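Local coordinates for protein tryptophanyl-tRNA synthetase (PDB 2EL7) that probably catalyses the ATP-dependent attachment of tryptophan to tRNA(Trp), as a homodimeric class I aminoacyl-tRNA synthetase, at residues A65-I70 with E287-L292; G104-M109 with L126-V131; I139-T144 with E171-P176; R186-D191 with F241-Y246. All coordinates share one frame; numbering follows the deposited sequence.

Contact 1 of 4, residues A65-I70 with E287-L292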
loop_
_atom_site.group_PDB
_atom_site.type_symbol
_atom_site.label_atom_id
_atom_site.label_comp_id
_atom_site.label_asym_id
_atom_site.label_seq_id
_atom_site.Cartn_x
_atom_site.Cartn_y
_atom_site.Cartn_z
ATOM N N ALA A 65 23.058 0.307 -8.727
ATOM C CA ALA A 65 22.232 -0.502 -9.629
ATOM C C ALA A 65 22.034 0.270 -10.924
ATOM O O ALA A 65 22.127 -0.287 -12.016
ATOM C CB ALA A 65 20.872 -0.803 -8.998
ATOM N N ALA A 66 21.754 1.560 -10.802
ATOM C CA ALA A 66 21.568 2.383 -11.982
ATOM C C ALA A 66 22.886 2.534 -12.725
ATOM O O ALA A 66 22.954 2.370 -13.943
ATOM C CB ALA A 66 21.028 3.770 -11.595
ATOM N N LEU A 67 23.937 2.852 -11.989
ATOM C CA LEU A 67 25.229 3.046 -12.615
ATOM C C LEU A 67 25.684 1.827 -13.390
ATOM O O LEU A 67 26.011 1.923 -14.568
ATOM C CB LEU A 67 26.292 3.420 -11.571
ATOM C CG LEU A 67 27.713 3.733 -12.085
ATOM C CD1 LEU A 67 28.425 4.558 -11.034
ATOM C CD2 LEU A 67 28.502 2.431 -12.394
ATOM N N VAL A 68 25.693 0.677 -12.742
ATOM C CA VAL A 68 26.174 -0.505 -13.432
ATOM C C VAL A 68 25.315 -0.951 -14.615
ATOM O O VAL A 68 25.850 -1.379 -15.639
ATOM C CB VAL A 68 26.390 -1.683 -12.457
ATOM C CG1 VAL A 68 26.977 -2.861 -13.225
ATOM C CG2 VAL A 68 27.356 -1.269 -11.342
ATOM N N ASN A 69 24.003 -0.849 -14.494
ATOM C CA ASN A 69 23.157 -1.236 -15.608
ATOM C C ASN A 69 23.302 -0.259 -16.757
ATOM O O ASN A 69 23.200 -0.639 -17.919
ATOM C CB ASN A 69 21.709 -1.362 -15.165
ATOM C CG ASN A 69 21.440 -2.694 -14.518
ATOM O OD1 ASN A 69 21.388 -3.701 -15.193
ATOM N ND2 ASN A 69 21.313 -2.706 -13.203
ATOM N N ILE A 70 23.544 1.006 -16.448
ATOM C CA ILE A 70 23.773 1.961 -17.512
ATOM C C ILE A 70 25.138 1.596 -18.124
ATOM O O ILE A 70 25.301 1.635 -19.341
ATOM C CB ILE A 70 23.805 3.392 -16.985
ATOM C CG1 ILE A 70 22.395 3.794 -16.548
ATOM C CG2 ILE A 70 24.344 4.343 -18.061
ATOM C CD1 ILE A 70 22.323 5.145 -15.839
ATOM N N GLU A 287 34.952 0.847 -18.834
ATOM C CA GLU A 287 35.307 2.226 -19.143
ATOM C C GLU A 287 34.079 3.084 -18.830
ATOM O O GLU A 287 34.226 4.122 -18.181
ATOM C CB GLU A 287 35.734 2.369 -20.602
ATOM C CG GLU A 287 37.241 2.217 -20.790
ATOM C CD GLU A 287 37.652 1.725 -22.180
ATOM O OE1 GLU A 287 36.921 2.001 -23.163
ATOM O OE2 GLU A 287 38.719 1.067 -22.276
ATOM N N ARG A 288 32.875 2.646 -19.245
ATOM C CA ARG A 288 31.666 3.420 -18.933
ATOM C C ARG A 288 31.488 3.540 -17.417
ATOM O O ARG A 288 31.262 4.630 -16.894
ATOM C CB ARG A 288 30.399 2.791 -19.506
ATOM C CG ARG A 288 30.173 2.941 -21.000
ATOM C CD ARG A 288 28.750 2.466 -21.396
ATOM N NE ARG A 288 28.705 1.972 -22.769
ATOM C CZ ARG A 288 29.051 0.740 -23.155
ATOM N NH1 ARG A 288 28.985 0.403 -24.436
ATOM N NH2 ARG A 288 29.435 -0.164 -22.270
ATOM N N ALA A 289 31.588 2.422 -16.710
ATOM C CA ALA A 289 31.443 2.461 -15.252
ATOM C C ALA A 289 32.380 3.505 -14.638
ATOM O O ALA A 289 31.985 4.259 -13.758
ATOM C CB ALA A 289 31.720 1.087 -14.645
ATOM N N GLU A 290 33.618 3.550 -15.113
ATOM C CA GLU A 290 34.598 4.516 -14.605
ATOM C C GLU A 290 34.189 5.969 -14.913
ATOM O O GLU A 290 34.368 6.875 -14.096
ATOM C CB GLU A 290 35.983 4.217 -15.201
ATOM C CG GLU A 290 37.102 4.966 -14.514
ATOM C CD GLU A 290 36.862 5.136 -12.997
ATOM O OE1 GLU A 290 36.488 6.265 -12.562
ATOM O OE2 GLU A 290 37.039 4.137 -12.247
ATOM N N ALA A 291 33.638 6.185 -16.095
ATOM C CA ALA A 291 33.199 7.516 -16.474
ATOM C C ALA A 291 31.973 7.911 -15.637
ATOM O O ALA A 291 31.865 9.056 -15.184
ATOM C CB ALA A 291 32.865 7.555 -17.982
ATOM N N LEU A 292 31.051 6.974 -15.419
ATOM C CA LEU A 292 29.878 7.306 -14.622
ATOM C C LEU A 292 30.301 7.509 -13.173
ATOM O O LEU A 292 29.807 8.395 -12.502
ATOM C CB LEU A 292 28.822 6.207 -14.731
ATOM C CG LEU A 292 28.328 6.013 -16.169
ATOM C CD1 LEU A 292 27.657 4.653 -16.324
ATOM C CD2 LEU A 292 27.374 7.151 -16.537
#
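L67 and L292 meet at the centre of a helix-to-helix packing in which helices 55-72 and 267-294, far apart in sequence, pack obliquely antiparallel through a few aliphatic side chains. The short axes of 65-70 and 287-292 approach to 9.1 Å, their directions differing by 141°. The two leucines slide past each other in opposite directions, and the closest side-chain approach of the pair is from L67 CG to L292 CB, 3.8 Å. That CG stands anti to the backbone N (chi1 -177°), on the side of L292 CB, and the end of L67 comes nearer the other helix than the direction of its CB would suggest. Its two methyls divide the work: CD1 lies beside L292 CB and carbonyl carbon, while CD2 reaches A289, 4.1 Å from CA and 4.2 Å from CB. On the other side of the exchange, L292 CD1 settles on the first helix, 3.6 Å from L67 O and 3.8 Å from I70 CG2. That methyl therefore spans one turn, touching residues three apart. R288 adds a looser fringe, its CD 4.1 Å from I70 O, and its NH2 makes a weak hydrogen bond to A71 O just past the first segment. The contact is otherwise apolar and largely buried. Helix 296-324 adds to the apolar cluster through Y298 and V299, which touch L292, and through V299 and L303, which touch A66. L207 from a loop meets A289 and V68, whereas helix 16-33 packs on N69, so helix 55-72 is held between several helices.

Contact 2 of 4, residues G104-M109 with L126-V131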
loop_
_atom_site.group_PDB
_atom_site.type_symbol
_atom_site.label_atom_id
_atom_site.label_comp_id
_atom_site.label_asym_id
_atom_site.label_seq_id
_atom_site.Cartn_x
_atom_site.Cartn_y
_atom_site.Cartn_z
ATOM N N GLY A 104 -6.540 -16.364 -1.075
ATOM C CA GLY A 104 -6.083 -17.670 -1.526
ATOM C C GLY A 104 -5.103 -17.631 -2.687
ATOM O O GLY A 104 -4.119 -18.363 -2.688
ATOM N N ASP A 105 -5.360 -16.800 -3.687
ATOM C CA ASP A 105 -4.436 -16.697 -4.812
ATOM C C ASP A 105 -3.046 -16.223 -4.370
ATOM O O ASP A 105 -2.041 -16.575 -4.996
ATOM C CB ASP A 105 -4.973 -15.730 -5.872
ATOM C CG ASP A 105 -6.258 -16.229 -6.516
ATOM O OD1 ASP A 105 -6.980 -15.387 -7.103
ATOM O OD2 ASP A 105 -6.536 -17.458 -6.435
ATOM N N LEU A 106 -2.977 -15.419 -3.306
ATOM C CA LEU A 106 -1.677 -14.951 -2.835
ATOM C C LEU A 106 -0.997 -16.014 -1.991
ATOM O O LEU A 106 0.180 -16.310 -2.190
ATOM C CB LEU A 106 -1.815 -13.657 -2.036
ATOM C CG LEU A 106 -2.244 -12.459 -2.875
ATOM C CD1 LEU A 106 -2.580 -11.299 -1.985
ATOM C CD2 LEU A 106 -1.143 -12.111 -3.832
ATOM N N THR A 107 -1.731 -16.606 -1.062
ATOM C CA THR A 107 -1.141 -17.633 -0.218
ATOM C C THR A 107 -0.599 -18.812 -1.043
ATOM O O THR A 107 0.321 -19.511 -0.608
ATOM C CB THR A 107 -2.157 -18.109 0.853
ATOM O OG1 THR A 107 -3.318 -18.652 0.223
ATOM C CG2 THR A 107 -2.615 -16.931 1.697
ATOM N N ARG A 108 -1.115 -19.000 -2.257
ATOM C CA ARG A 108 -0.647 -20.088 -3.110
ATOM C C ARG A 108 0.432 -19.716 -4.113
ATOM O O ARG A 108 0.837 -20.565 -4.913
ATOM C CB ARG A 108 -1.808 -20.717 -3.877
ATOM C CG ARG A 108 -2.797 -21.387 -2.997
ATOM C CD ARG A 108 -3.935 -21.976 -3.780
ATOM N NE ARG A 108 -5.115 -21.866 -2.948
ATOM C CZ ARG A 108 -6.081 -20.991 -3.159
ATOM N NH1 ARG A 108 -7.121 -20.936 -2.336
ATOM N NH2 ARG A 108 -6.027 -20.199 -4.218
ATOM N N MET A 109 0.877 -18.462 -4.118
ATOM C CA MET A 109 1.932 -18.080 -5.052
ATOM C C MET A 109 3.142 -18.880 -4.613
ATOM O O MET A 109 3.432 -18.978 -3.415
ATOM C CB MET A 109 2.251 -16.589 -4.971
ATOM C CG MET A 109 1.080 -15.683 -5.360
ATOM S SD MET A 109 0.756 -15.564 -7.120
ATOM C CE MET A 109 2.284 -14.698 -7.687
ATOM N N LEU A 126 6.086 -10.357 2.222
ATOM C CA LEU A 126 6.288 -11.490 1.313
ATOM C C LEU A 126 4.948 -11.823 0.628
ATOM O O LEU A 126 4.889 -11.973 -0.602
ATOM C CB LEU A 126 6.772 -12.760 2.060
ATOM C CG LEU A 126 8.174 -12.931 2.677
ATOM C CD1 LEU A 126 9.148 -11.887 2.089
ATOM C CD2 LEU A 126 8.089 -12.827 4.226
ATOM N N LEU A 127 3.878 -11.938 1.424
ATOM C CA LEU A 127 2.575 -12.275 0.858
ATOM C C LEU A 127 2.035 -11.238 -0.134
ATOM O O LEU A 127 1.586 -11.595 -1.223
ATOM C CB LEU A 127 1.525 -12.484 1.964
ATOM C CG LEU A 127 0.101 -12.789 1.447
ATOM C CD1 LEU A 127 0.054 -14.221 0.936
ATOM C CD2 LEU A 127 -0.933 -12.610 2.553
ATOM N N MET A 128 2.093 -9.963 0.251
ATOM C CA MET A 128 1.570 -8.862 -0.561
ATOM C C MET A 128 2.478 -8.328 -1.697
ATOM O O MET A 128 2.023 -7.534 -2.527
ATOM C CB MET A 128 1.174 -7.689 0.357
ATOM C CG MET A 128 0.231 -8.053 1.486
ATOM S SD MET A 128 -1.222 -8.932 0.846
ATOM C CE MET A 128 -1.751 -7.841 -0.421
ATOM N N TYR A 129 3.733 -8.757 -1.764
ATOM C CA TYR A 129 4.606 -8.226 -2.815
ATOM C C TYR A 129 4.076 -8.364 -4.237
ATOM O O TYR A 129 4.191 -7.437 -5.043
ATOM C CB TYR A 129 5.993 -8.854 -2.741
ATOM C CG TYR A 129 7.004 -8.194 -3.653
ATOM C CD1 TYR A 129 7.328 -6.851 -3.506
ATOM C CD2 TYR A 129 7.628 -8.919 -4.689
ATOM C CE1 TYR A 129 8.250 -6.237 -4.372
ATOM C CE2 TYR A 129 8.541 -8.319 -5.546
ATOM C CZ TYR A 129 8.849 -6.981 -5.385
ATOM O OH TYR A 129 9.753 -6.384 -6.246
ATOM N N PRO A 130 3.485 -9.519 -4.579
ATOM C CA PRO A 130 2.988 -9.612 -5.961
ATOM C C PRO A 130 1.950 -8.540 -6.314
ATOM O O PRO A 130 1.872 -8.099 -7.469
ATOM C CB PRO A 130 2.435 -11.029 -6.032
ATOM C CG PRO A 130 3.377 -11.784 -5.075
ATOM C CD PRO A 130 3.448 -10.832 -3.902
ATOM N N VAL A 131 1.150 -8.113 -5.336
ATOM C CA VAL A 131 0.149 -7.069 -5.601
ATOM C C VAL A 131 0.877 -5.747 -5.891
ATOM O O VAL A 131 0.480 -5.008 -6.800
ATOM C CB VAL A 131 -0.830 -6.917 -4.421
ATOM C CG1 VAL A 131 -1.886 -5.821 -4.735
ATOM C CG2 VAL A 131 -1.529 -8.265 -4.187
HETATM O O HOH W 1 2.294 -14.171 -2.257
#
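L106 is a knob in a hole formed by L127, M128, P130 and V131, joining residues 104-109 to helix 124-139. Its CB rests 3.6 Å from L127 CD1, and its two methyls part company above that point. CD1 meets M128 CE at 3.9 Å, the two side chains crossing at about a right angle, while CD2 lies 3.9 Å from V131 CG2. The M128 chain, bent at chi2 and chi3, brings its sulfur and methyl back to L106 although its CB points away. L127 CD1 also touches T107 CG2, and M109 CE comes to 4.0 Å from P130 CB as the two side chains slide past each other. An alanine in place of L106 would probably leave a gap among M128, P130 and V131, since the CG and both methyls that fill the hole would be gone. One shell out, a water donates to L106 O at 3.0 Å and to L127 O at 2.9 Å, bridging the two backbones beside the knob. The helix is kinked here, P130 N and V131 N lacking a bond to the turn before and V131 N bonding weakly to M128 O, which probably leaves L127 O available to the water. T107 OG1 bonds to G104 O (3.0 Å), consistent with the rotation that sets CG2 beside L127 CD1. Farther out, L157 of helix 153-169 touches both L106 and P130. The second subunit closes over this cluster: its S124, L103 and M128 pack on L106, L127 and M128, respectively. Knob-into-hole packing of helices is here built into the interface of the homodimer.

Contact 3 of 4, residues I139-T144 with E171-P176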
loop_
_atom_site.group_PDB
_atom_site.type_symbol
_atom_site.label_atom_id
_atom_site.label_comp_id
_atom_site.label_asym_id
_atom_site.label_seq_id
_atom_site.Cartn_x
_atom_site.Cartn_y
_atom_site.Cartn_z
ATOM N N ILE A 139 0.195 0.637 -13.359
ATOM C CA ILE A 139 0.144 2.099 -13.200
ATOM C C ILE A 139 0.726 2.791 -14.448
ATOM O O ILE A 139 0.374 3.943 -14.757
ATOM C CB ILE A 139 0.959 2.568 -11.994
ATOM C CG1 ILE A 139 0.576 3.996 -11.630
ATOM C CG2 ILE A 139 2.464 2.578 -12.338
ATOM C CD1 ILE A 139 -0.491 4.099 -10.622
ATOM N N TYR A 140 1.618 2.078 -15.147
ATOM C CA TYR A 140 2.297 2.576 -16.339
ATOM C C TYR A 140 1.715 1.964 -17.611
ATOM O O TYR A 140 2.240 2.184 -18.718
ATOM C CB TYR A 140 3.804 2.251 -16.281
ATOM C CG TYR A 140 4.529 2.812 -15.071
ATOM C CD1 TYR A 140 5.184 1.966 -14.164
ATOM C CD2 TYR A 140 4.500 4.172 -14.796
ATOM C CE1 TYR A 140 5.771 2.476 -13.011
ATOM C CE2 TYR A 140 5.074 4.685 -13.665
ATOM C CZ TYR A 140 5.701 3.840 -12.761
ATOM O OH TYR A 140 6.140 4.375 -11.564
ATOM N N LYS A 141 0.638 1.193 -17.442
ATOM C CA LYS A 141 -0.032 0.537 -18.556
ATOM C C LYS A 141 0.945 -0.250 -19.411
ATOM O O LYS A 141 0.808 -0.277 -20.626
ATOM C CB LYS A 141 -0.741 1.565 -19.445
ATOM C CG LYS A 141 -2.262 1.662 -19.278
ATOM C CD LYS A 141 -2.670 2.568 -18.140
ATOM C CE LYS A 141 -4.198 2.719 -18.010
ATOM N NZ LYS A 141 -4.847 3.635 -18.989
ATOM N N ALA A 142 1.942 -0.864 -18.797
ATOM C CA ALA A 142 2.901 -1.669 -19.564
ATOM C C ALA A 142 2.181 -2.929 -20.032
ATOM O O ALA A 142 1.411 -3.506 -19.284
ATOM C CB ALA A 142 4.138 -2.066 -18.692
ATOM N N ASP A 143 2.443 -3.372 -21.252
ATOM C CA ASP A 143 1.783 -4.576 -21.758
ATOM C C ASP A 143 2.750 -5.748 -21.868
ATOM O O ASP A 143 2.353 -6.861 -22.192
ATOM C CB ASP A 143 1.139 -4.295 -23.129
ATOM C CG ASP A 143 2.164 -3.925 -24.190
ATOM O OD1 ASP A 143 2.082 -2.828 -24.767
ATOM O OD2 ASP A 143 3.066 -4.735 -24.451
ATOM N N THR A 144 4.024 -5.512 -21.596
ATOM C CA THR A 144 4.991 -6.589 -21.683
ATOM C C THR A 144 5.957 -6.501 -20.521
ATOM O O THR A 144 6.367 -5.411 -20.101
ATOM C CB THR A 144 5.758 -6.525 -23.003
ATOM O OG1 THR A 144 4.818 -6.542 -24.088
ATOM C CG2 THR A 144 6.701 -7.723 -23.146
ATOM N N GLU A 171 -13.248 -0.572 -18.960
ATOM C CA GLU A 171 -11.936 -0.933 -19.507
ATOM C C GLU A 171 -10.873 0.079 -19.124
ATOM O O GLU A 171 -10.962 1.251 -19.473
ATOM C CB GLU A 171 -11.981 -1.081 -21.041
ATOM C CG GLU A 171 -10.697 -1.740 -21.600
ATOM C CD GLU A 171 -10.675 -1.905 -23.115
ATOM O OE1 GLU A 171 -10.759 -0.875 -23.815
ATOM O OE2 GLU A 171 -10.556 -3.062 -23.602
ATOM N N THR A 172 -9.849 -0.370 -18.415
ATOM C CA THR A 172 -8.826 0.561 -17.983
ATOM C C THR A 172 -7.395 0.109 -18.205
ATOM O O THR A 172 -6.543 0.907 -18.623
ATOM C CB THR A 172 -8.963 0.857 -16.484
ATOM O OG1 THR A 172 -10.292 1.320 -16.197
ATOM C CG2 THR A 172 -7.960 1.898 -16.077
ATOM N N PHE A 173 -7.139 -1.165 -17.912
ATOM C CA PHE A 173 -5.797 -1.714 -17.992
ATOM C C PHE A 173 -5.577 -2.816 -19.017
ATOM O O PHE A 173 -6.470 -3.615 -19.291
ATOM C CB PHE A 173 -5.395 -2.289 -16.625
ATOM C CG PHE A 173 -5.347 -1.287 -15.509
ATOM C CD1 PHE A 173 -6.295 -1.309 -14.504
ATOM C CD2 PHE A 173 -4.302 -0.385 -15.415
ATOM C CE1 PHE A 173 -6.204 -0.446 -13.406
ATOM C CE2 PHE A 173 -4.194 0.480 -14.327
ATOM C CZ PHE A 173 -5.151 0.449 -13.317
ATOM N N PRO A 174 -4.366 -2.872 -19.594
ATOM C CA PRO A 174 -4.048 -3.907 -20.580
ATOM C C PRO A 174 -3.730 -5.105 -19.732
ATOM O O PRO A 174 -3.476 -4.944 -18.548
ATOM C CB PRO A 174 -2.790 -3.362 -21.258
ATOM C CG PRO A 174 -2.080 -2.689 -20.067
ATOM C CD PRO A 174 -3.252 -1.916 -19.463
ATOM N N GLU A 175 -3.754 -6.293 -20.321
ATOM C CA GLU A 175 -3.413 -7.536 -19.624
ATOM C C GLU A 175 -1.976 -7.802 -20.040
ATOM O O GLU A 175 -1.721 -8.271 -21.136
ATOM C CB GLU A 175 -4.309 -8.681 -20.100
ATOM C CG GLU A 175 -5.744 -8.564 -19.599
ATOM C CD GLU A 175 -6.648 -9.661 -20.112
ATOM O OE1 GLU A 175 -6.303 -10.846 -19.930
ATOM O OE2 GLU A 175 -7.707 -9.333 -20.694
ATOM N N PRO A 176 -1.016 -7.502 -19.174
ATOM C CA PRO A 176 0.375 -7.738 -19.561
ATOM C C PRO A 176 0.742 -9.161 -19.887
ATOM O O PRO A 176 0.187 -10.104 -19.327
ATOM C CB PRO A 176 1.168 -7.194 -18.372
ATOM C CG PRO A 176 0.218 -7.370 -17.250
ATOM C CD PRO A 176 -1.102 -6.973 -17.804
#
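D143, whose backbone lies against P176, has a carboxylate gripped from several quarters: OD1 accepts from the backbone N of K2 and of R3, and OD2 from T144 OG1 at 2.5 Å. Its own carbonyl O lies 3.4 Å from P176 CA in a CA-H...O contact. Next to it A142 O lies against two prolines, 3.7 Å from P174 CG and 3.8 Å from P176 CB. P174 also meets K141, whose CG is 3.7 Å from P174 CD and whose chain crosses the proline at about a right angle. The K141 chain, bent at chi2, passes F173 with CE 4.0 Å from F173 CD2, and a second bend at chi4 places NZ, which forms a salt bridge with E320 of helix 296-324. An alanine in place of K141 would probably leave E320 without this charged partner and open a gap beside P174 and F173. K141, with positive phi (52°), is also the C-prime residue of the Schellman motif that ends helix 124-139, A142 N reaching back to I137 O. Both segments lead into parallel neighbours, strands 144-146 and 177-179, joined through helix 153-169 in a beta-alpha-beta crossover consistent with the Rossmann-type core of class I synthetases. D143 makes backbone hydrogen bonds to R3 and to Q177, and T144 to L5. T172 CG2 sits over the centre of the F173 ring, 3.9 Å above it, and N166 bonds to both T172 N and F173 O.

Contact 4 of 4, residues R186-D191 with F241-Y246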
loop_
_atom_site.group_PDB
_atom_site.type_symbol
_atom_site.label_atom_id
_atom_site.label_comp_id
_atom_site.label_asym_id
_atom_site.label_seq_id
_atom_site.Cartn_x
_atom_site.Cartn_y
_atom_site.Cartn_z
ATOM N N ARG A 186 22.271 -20.231 -20.396
ATOM C CA ARG A 186 22.106 -20.484 -18.972
ATOM C C ARG A 186 23.556 -20.659 -18.508
ATOM O O ARG A 186 24.142 -21.742 -18.624
ATOM C CB ARG A 186 21.261 -21.749 -18.736
ATOM C CG ARG A 186 19.953 -21.789 -19.562
ATOM C CD ARG A 186 19.032 -20.557 -19.338
ATOM N NE ARG A 186 18.043 -20.370 -20.415
ATOM C CZ ARG A 186 17.048 -21.214 -20.702
ATOM N NH1 ARG A 186 16.216 -20.948 -21.703
ATOM N NH2 ARG A 186 16.878 -22.323 -19.989
ATOM N N VAL A 187 24.124 -19.559 -18.014
ATOM C CA VAL A 187 25.512 -19.491 -17.570
ATOM C C VAL A 187 25.892 -20.211 -16.276
ATOM O O VAL A 187 25.387 -19.900 -15.200
ATOM C CB VAL A 187 25.947 -18.021 -17.453
ATOM C CG1 VAL A 187 27.438 -17.938 -17.202
ATOM C CG2 VAL A 187 25.551 -17.266 -18.731
ATOM N N PRO A 188 26.805 -21.190 -16.373
ATOM C CA PRO A 188 27.292 -21.987 -15.241
ATOM C C PRO A 188 28.250 -21.248 -14.295
ATOM O O PRO A 188 29.052 -20.423 -14.730
ATOM C CB PRO A 188 27.960 -23.175 -15.925
ATOM C CG PRO A 188 28.420 -22.601 -17.224
ATOM C CD PRO A 188 27.238 -21.777 -17.649
ATOM N N GLY A 189 28.161 -21.564 -13.004
ATOM C CA GLY A 189 29.003 -20.927 -12.009
ATOM C C GLY A 189 30.452 -21.374 -12.036
ATOM O O GLY A 189 30.773 -22.389 -12.642
ATOM N N ILE A 190 31.328 -20.631 -11.367
ATOM C CA ILE A 190 32.757 -20.958 -11.359
ATOM C C ILE A 190 33.134 -22.307 -10.728
ATOM O O ILE A 190 34.184 -22.869 -11.033
ATOM C CB ILE A 190 33.580 -19.836 -10.681
ATOM C CG1 ILE A 190 33.269 -19.772 -9.185
ATOM C CG2 ILE A 190 33.274 -18.501 -11.347
ATOM C CD1 ILE A 190 34.009 -18.641 -8.465
ATOM N N ASP A 191 32.284 -22.822 -9.847
ATOM C CA ASP A 191 32.527 -24.113 -9.214
ATOM C C ASP A 191 32.036 -25.168 -10.190
ATOM O O ASP A 191 32.142 -26.368 -9.947
ATOM C CB ASP A 191 31.751 -24.220 -7.906
ATOM C CG ASP A 191 32.410 -23.460 -6.774
ATOM O OD1 ASP A 191 31.764 -23.344 -5.706
ATOM O OD2 ASP A 191 33.565 -22.991 -6.939
ATOM N N PHE A 241 35.386 -24.226 -21.686
ATOM C CA PHE A 241 35.065 -24.022 -23.098
ATOM C C PHE A 241 33.676 -23.454 -23.294
ATOM O O PHE A 241 33.324 -23.045 -24.402
ATOM C CB PHE A 241 35.209 -25.324 -23.883
ATOM C CG PHE A 241 36.586 -25.538 -24.434
ATOM C CD1 PHE A 241 36.932 -25.037 -25.681
ATOM C CD2 PHE A 241 37.564 -26.180 -23.674
ATOM C CE1 PHE A 241 38.236 -25.167 -26.164
ATOM C CE2 PHE A 241 38.874 -26.317 -24.146
ATOM C CZ PHE A 241 39.209 -25.808 -25.390
ATOM N N THR A 242 32.885 -23.435 -22.220
ATOM C CA THR A 242 31.534 -22.879 -22.276
ATOM C C THR A 242 31.706 -21.362 -22.267
ATOM O O THR A 242 31.181 -20.653 -23.134
ATOM C CB THR A 242 30.698 -23.320 -21.059
ATOM O OG1 THR A 242 30.500 -24.739 -21.109
ATOM C CG2 THR A 242 29.347 -22.634 -21.051
ATOM N N TYR A 243 32.462 -20.874 -21.289
ATOM C CA TYR A 243 32.747 -19.456 -21.181
ATOM C C TYR A 243 33.441 -19.034 -22.456
ATOM O O TYR A 243 33.079 -18.027 -23.057
ATOM C CB TYR A 243 33.680 -19.171 -20.016
ATOM C CG TYR A 243 33.075 -19.331 -18.644
ATOM C CD1 TYR A 243 33.834 -19.066 -17.508
ATOM C CD2 TYR A 243 31.747 -19.729 -18.470
ATOM C CE1 TYR A 243 33.299 -19.192 -16.227
ATOM C CE2 TYR A 243 31.197 -19.855 -17.180
ATOM C CZ TYR A 243 31.988 -19.587 -16.067
ATOM O OH TYR A 243 31.504 -19.761 -14.786
ATOM N N LEU A 244 34.442 -19.803 -22.875
ATOM C CA LEU A 244 35.180 -19.466 -24.093
ATOM C C LEU A 244 34.219 -19.196 -25.247
ATOM O O LEU A 244 34.424 -18.280 -26.044
ATOM C CB LEU A 244 36.137 -20.602 -24.475
ATOM C CG LEU A 244 37.032 -20.365 -25.701
ATOM C CD1 LEU A 244 38.077 -19.321 -25.370
ATOM C CD2 LEU A 244 37.701 -21.664 -26.118
ATOM N N SER A 245 33.163 -19.996 -25.321
ATOM C CA SER A 245 32.155 -19.878 -26.378
ATOM C C SER A 245 31.418 -18.542 -26.334
ATOM O O SER A 245 31.091 -17.949 -27.372
ATOM C CB SER A 245 31.150 -21.019 -26.235
ATOM O OG SER A 245 31.849 -22.245 -26.096
ATOM N N TYR A 246 31.156 -18.085 -25.115
ATOM C CA TYR A 246 30.463 -16.828 -24.882
ATOM C C TYR A 246 31.243 -15.620 -25.371
ATOM O O TYR A 246 30.646 -14.663 -25.855
ATOM C CB TYR A 246 30.233 -16.628 -23.391
ATOM C CG TYR A 246 29.356 -17.655 -22.704
ATOM C CD1 TYR A 246 29.388 -17.785 -21.316
ATOM C CD2 TYR A 246 28.465 -18.458 -23.423
ATOM C CE1 TYR A 246 28.558 -18.674 -20.656
ATOM C CE2 TYR A 246 27.628 -19.372 -22.764
ATOM C CZ TYR A 246 27.683 -19.471 -21.382
ATOM O OH TYR A 246 26.891 -20.380 -20.698
#
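P188 and V187 supply the bumps of the loop 186-191, and T242, Y243 and Y246 make the hollows of helix 239-247 into which they fit. The P188 ring pushes in between the three: its CG lies 3.9 Å from both Y243 CE2 and T242 CG2, while its CD approaches Y246 OH to 3.4 Å. With T242 and with Y246 the proline meets tip to tip, whereas past Y243 it slides in the opposite direction. V187 fills the next notch, laying both methyls against CE1 of Y246 from one side of the ring: CG1 is 3.7 Å and CG2 3.8 Å from that atom, the side chains crossing obliquely. CG1 also comes within 4.2 Å of Y243 CE2, making this methyl common to both rings. The polar element is a single bond, Y243 OH donating to P188 O at 2.5 Å. That oxygen sits at the ring edge, near its plane, and the C=O...donor angle is 144°. Farther along, I190 CG2 rests 4.1 Å from Y243 OH. Y243 also packs on M196 of the predicted KMSKS motif, and V187 exchanges a backbone hydrogen bond with M196; helix 16-33 lies behind through I16 on V187 and L20 on Y246. V187 itself is predicted to bind ATP and I16 belongs to the predicted HIGH region, so the fit of loop against helix probably lies beside the region where, as in class I synthetases, the HIGH and KMSKS motifs meet the nucleotide.

Following the chain from the N terminus, contact 1 is the first to open, on helix 55-72, and the last to close, on helix 267-294, so the other three contacts are nested inside its loop. Within it they follow in series and none crosses another. Contact 2 closes a short loop between helix 103-107 and helix 124-139 at the dimer interface. Contact 3 comes next, joining the loop between helix 124-139 and strand 144-146 to the loop between helix 153-169 and strand 177-179. Contact 4 ties the loop after that strand to helix 239-247. Contacts 2 and 3 have centres about 20 Å apart, while contacts 3 and 4 lie on opposite sides of the chain's centre, about 37 Å between centres.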